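Local coordinates for protein predicted transcriptional regulator (Oenococcus oeni, PDB 3BY6) that probably binds DNA through a GntR-type winged helix-turn-helix domain and regulates transcription, at the interface of chains A and B. Coordinates in Å, arbitrary orientation; residue numbers count along the deposited sequence, not the author numbering. Chains: chain A/B, Predicted transcriptional regulator.

Contact 1: the interface of chains A and B. Residues chain A 86-87, 90-91, 93-94; chain B 97, 100-101, 104.
A:Leu90 and B:Leu101 slide past each other in opposite directions, and CD2 of B:Leu101 comes within 3.4 Å of CB of A:Leu90, a tight fit for two carbons. The branched end of A:Leu90 runs on over B:Glu100, crossing it at about a right angle, with CD1 over the flat face of the carboxylate, 3.8 Å from CD and about equally far from both oxygens. On the other flank B:Val97 points CG2, anti to its backbone N, at the backbone of the facing helix, 3.3 Å from the carbonyl O of A:Leu90. A:Leu94 closes this end, its CD2 lying 3.9 Å from CD1 of B:Leu101 and its CD1 reaching CG1 of B:Val97. At the opposite end stands the polar contact. The amide NE2 of A:Gln87, carried out on a chain extended beyond CG (chi2 -171°), donates to the carbonyl O of B:Ser104 at 2.8 Å, nearly along the C=O axis but bent at the hydrogen (127°). An alanine in place of A:Gln87 would probably leave that carbonyl without this donor and the end of the B helix less firmly tied. Behind it, the hydroxyl OG of B:Ser104 donates to O of B:Leu101 at 3.0 Å, fastening the residue to the last turn. All this lies where helix 79-103 of chain A passes the C-terminal end of its counterpart in chain B, B:Ser104 sitting just past the helix.

Contact 2: the interface of chains A and B. Residues chain A 94, 97-98, 101, 115; chain B 94, 97-98, 101, 115.
This is a wholly apolar helix-to-helix interface about the two-fold axis, where the two copies of helix 79-103 meet and helix 108-119 of each chain packs against the partner; it joins the chains of the deposited dimer. A:Leu94 and B:Leu94 lie alongside each other at a slant and meet through their CD1 branches, 3.8 Å apart. Each has CG anti to the backbone N (chi1 178° in A:Leu94, 176° in B:Leu94); these first torsions set CG alike in both copies, and similar second torsions turn CD1 to the facing leucine. The second branch of the leucine serves another neighbour: CD2 of B:Leu94 meets CG2 of A:Val115 at 3.8 Å, while CD2 of A:Leu94 makes the looser twin contact with B:Val115. The two valines also meet each other, CG1 of A:Val115 lying 3.9 Å from CG2 of B:Val115. CG1 of A:Val115, anti to its backbone N (chi1 167°), also faces the tip of B:Ile98, whose CD1 is 4.1 Å away at the end of an extended chain. A:Ile98 reaches across with its own CD1 and touches both methyls of B:Val115. Flanking the central leucines, A:Val97 crosses B:Leu94 at about a right angle, its CG1 being 4.1 Å from CD1 of the leucine, and CD1 of A:Leu101 approaches CD2 of the same residue. With no polar group of one side within bonding reach of the other, cohesion here rests on shape and the burial of methyl groups. For the protein, the site probably holds the two subunits together and so keeps their DNA-binding domains as a pair.

Contact 1: the interface of chains A and B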
# COMPACT_ATOMS: atom_id res chain seq x y z
N ASN A 86 14.49 -6.35 -1.16
CA ASN A 86 13.66 -5.18 -1.48
C ASN A 86 12.83 -5.42 -2.73
O ASN A 86 11.61 -5.25 -2.74
CB ASN A 86 14.51 -3.93 -1.67
CG ASN A 86 13.66 -2.69 -1.79
OD1 ASN A 86 12.71 -2.52 -1.04
ND2 ASN A 86 13.96 -1.85 -2.77
N GLN A 87 13.53 -5.85 -3.78
CA GLN A 87 12.89 -6.32 -5.01
C GLN A 87 11.83 -7.35 -4.77
O GLN A 87 10.83 -7.37 -5.49
CB GLN A 87 13.91 -6.89 -5.98
CG GLN A 87 14.94 -5.83 -6.37
CD GLN A 87 15.84 -6.25 -7.50
OE1 GLN A 87 15.78 -7.37 -8.01
NE2 GLN A 87 16.69 -5.32 -7.92
N LEU A 90 8.71 -5.75 -3.55
CA LEU A 90 8.16 -5.05 -4.70
C LEU A 90 7.46 -5.99 -5.69
O LEU A 90 6.43 -5.66 -6.27
CB LEU A 90 9.31 -4.32 -5.43
CG LEU A 90 9.47 -2.78 -5.39
CD1 LEU A 90 8.64 -2.12 -4.29
CD2 LEU A 90 10.91 -2.33 -5.36
N LEU A 91 8.10 -7.14 -5.92
CA LEU A 91 7.56 -8.20 -6.74
C LEU A 91 6.30 -8.77 -6.12
O LEU A 91 5.37 -9.11 -6.83
CB LEU A 91 8.60 -9.32 -6.91
CG LEU A 91 9.76 -9.07 -7.88
CD1 LEU A 91 10.80 -10.18 -7.74
CD2 LEU A 91 9.21 -8.96 -9.29
N ASP A 93 4.25 -7.03 -4.43
CA ASP A 93 3.27 -5.96 -4.68
C ASP A 93 2.82 -6.01 -6.12
O ASP A 93 1.65 -5.93 -6.38
CB ASP A 93 3.84 -4.56 -4.39
CG ASP A 93 4.15 -4.35 -2.92
OD1 ASP A 93 3.65 -5.11 -2.07
OD2 ASP A 93 4.92 -3.40 -2.63
N LEU A 94 3.78 -6.10 -7.04
CA LEU A 94 3.46 -6.31 -8.46
C LEU A 94 2.45 -7.44 -8.66
O LEU A 94 1.50 -7.29 -9.41
CB LEU A 94 4.73 -6.62 -9.27
CG LEU A 94 4.56 -6.91 -10.76
CD1 LEU A 94 3.79 -5.74 -11.49
CD2 LEU A 94 5.95 -7.17 -11.39
N VAL B 97 4.45 0.68 -8.79
CA VAL B 97 5.32 -0.50 -8.52
C VAL B 97 6.38 -0.72 -9.64
O VAL B 97 7.54 -0.95 -9.34
CB VAL B 97 4.55 -1.80 -8.18
CG1 VAL B 97 3.80 -2.35 -9.38
CG2 VAL B 97 5.53 -2.84 -7.69
N GLU B 100 9.11 1.98 -9.29
CA GLU B 100 9.96 1.60 -8.19
C GLU B 100 10.89 0.39 -8.43
O GLU B 100 12.03 0.39 -8.01
CB GLU B 100 9.11 1.41 -6.93
CG GLU B 100 9.99 1.62 -5.67
CD GLU B 100 9.23 1.59 -4.38
OE1 GLU B 100 7.99 1.73 -4.43
OE2 GLU B 100 9.91 1.44 -3.32
N LEU B 101 10.41 -0.65 -9.11
CA LEU B 101 11.28 -1.73 -9.61
C LEU B 101 12.35 -1.24 -10.59
O LEU B 101 13.45 -1.77 -10.61
CB LEU B 101 10.46 -2.85 -10.30
CG LEU B 101 9.69 -3.83 -9.39
CD1 LEU B 101 8.68 -4.63 -10.21
CD2 LEU B 101 10.61 -4.77 -8.58
N SER B 104 14.90 0.40 -8.35
CA SER B 104 15.69 -0.63 -7.67
C SER B 104 16.52 -1.43 -8.66
O SER B 104 16.84 -2.58 -8.41
CB SER B 104 14.79 -1.61 -6.93
OG SER B 104 14.32 -2.61 -7.84

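Contact 2: the interface of chains A and B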
# COMPACT_ATOMS: atom_id res chain seq x y z
N LEU A 94 3.78 -6.10 -7.04
CA LEU A 94 3.46 -6.31 -8.46
C LEU A 94 2.45 -7.44 -8.66
O LEU A 94 1.50 -7.29 -9.41
CB LEU A 94 4.73 -6.62 -9.27
CG LEU A 94 4.56 -6.91 -10.76
CD1 LEU A 94 3.79 -5.74 -11.49
CD2 LEU A 94 5.95 -7.17 -11.39
N VAL A 97 -1.15 -6.41 -7.28
CA VAL A 97 -1.89 -5.44 -8.10
C VAL A 97 -2.42 -6.11 -9.38
O VAL A 97 -3.58 -5.90 -9.77
CB VAL A 97 -1.03 -4.15 -8.47
CG1 VAL A 97 0.24 -4.51 -9.19
CG2 VAL A 97 -1.85 -3.19 -9.34
N ILE A 98 -1.58 -6.92 -10.01
CA ILE A 98 -1.99 -7.64 -11.20
C ILE A 98 -3.15 -8.60 -10.86
O ILE A 98 -4.15 -8.64 -11.59
CB ILE A 98 -0.87 -8.42 -11.83
CG1 ILE A 98 0.18 -7.45 -12.38
CG2 ILE A 98 -1.44 -9.39 -12.94
CD1 ILE A 98 1.38 -8.15 -13.07
N LEU A 101 -6.25 -6.45 -10.48
CA LEU A 101 -6.62 -6.06 -11.83
C LEU A 101 -7.34 -7.17 -12.59
O LEU A 101 -8.40 -6.92 -13.13
CB LEU A 101 -5.39 -5.60 -12.63
CG LEU A 101 -4.89 -4.16 -12.49
CD1 LEU A 101 -3.63 -3.97 -13.29
CD2 LEU A 101 -5.96 -3.12 -12.93
N VAL A 115 1.29 -2.81 -19.51
CA VAL A 115 2.61 -2.87 -18.95
C VAL A 115 3.66 -2.50 -20.01
O VAL A 115 4.58 -1.73 -19.74
CB VAL A 115 2.88 -4.28 -18.32
CG1 VAL A 115 4.37 -4.50 -18.01
CG2 VAL A 115 2.01 -4.49 -17.04
N LEU B 94 -0.17 0.20 -10.36
CA LEU B 94 0.66 -0.61 -11.27
C LEU B 94 1.89 0.14 -11.80
O LEU B 94 2.97 -0.39 -11.74
CB LEU B 94 -0.15 -1.19 -12.44
CG LEU B 94 0.70 -1.97 -13.49
CD1 LEU B 94 1.35 -3.20 -12.87
CD2 LEU B 94 -0.12 -2.34 -14.68
N VAL B 97 4.45 0.68 -8.79
CA VAL B 97 5.32 -0.50 -8.52
C VAL B 97 6.38 -0.72 -9.64
O VAL B 97 7.54 -0.95 -9.34
CB VAL B 97 4.55 -1.80 -8.18
CG1 VAL B 97 3.80 -2.35 -9.38
CG2 VAL B 97 5.53 -2.84 -7.69
N ILE B 98 6.00 -0.61 -10.90
CA ILE B 98 6.97 -0.75 -12.01
C ILE B 98 8.03 0.36 -11.99
O ILE B 98 9.22 0.12 -12.24
CB ILE B 98 6.27 -0.74 -13.38
CG1 ILE B 98 5.38 -1.96 -13.56
CG2 ILE B 98 7.29 -0.64 -14.50
CD1 ILE B 98 4.58 -1.98 -14.85
N LEU B 101 10.41 -0.65 -9.11
CA LEU B 101 11.28 -1.73 -9.61
C LEU B 101 12.35 -1.24 -10.59
O LEU B 101 13.45 -1.77 -10.61
CB LEU B 101 10.46 -2.85 -10.30
CG LEU B 101 9.69 -3.83 -9.39
CD1 LEU B 101 8.68 -4.63 -10.21
CD2 LEU B 101 10.61 -4.77 -8.58
N VAL B 115 6.11 -10.13 -15.61
CA VAL B 115 4.68 -9.94 -15.79
C VAL B 115 4.08 -11.09 -16.59
O VAL B 115 3.05 -11.63 -16.22
CB VAL B 115 4.40 -8.55 -16.42
CG1 VAL B 115 2.96 -8.43 -16.90
CG2 VAL B 115 4.74 -7.43 -15.40

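Contact 1 and contact 2 are neighbouring patches of one two-fold symmetric interface, the centres of their C-alpha atoms about 8 Å apart. They share A:Leu94, B:Val97 and B:Leu101, and helix 79-103 of both chains runs through each. Contact 2 straddles the symmetry axis and brings in helix 108-119, whereas contact 1 lies off the axis and therefore has a twin with the chains exchanged. Together they illustrate an apolar centre bordered by a polar tie at the helix ends, a pattern that would probably fix both the association of the subunits and the register of their long helices.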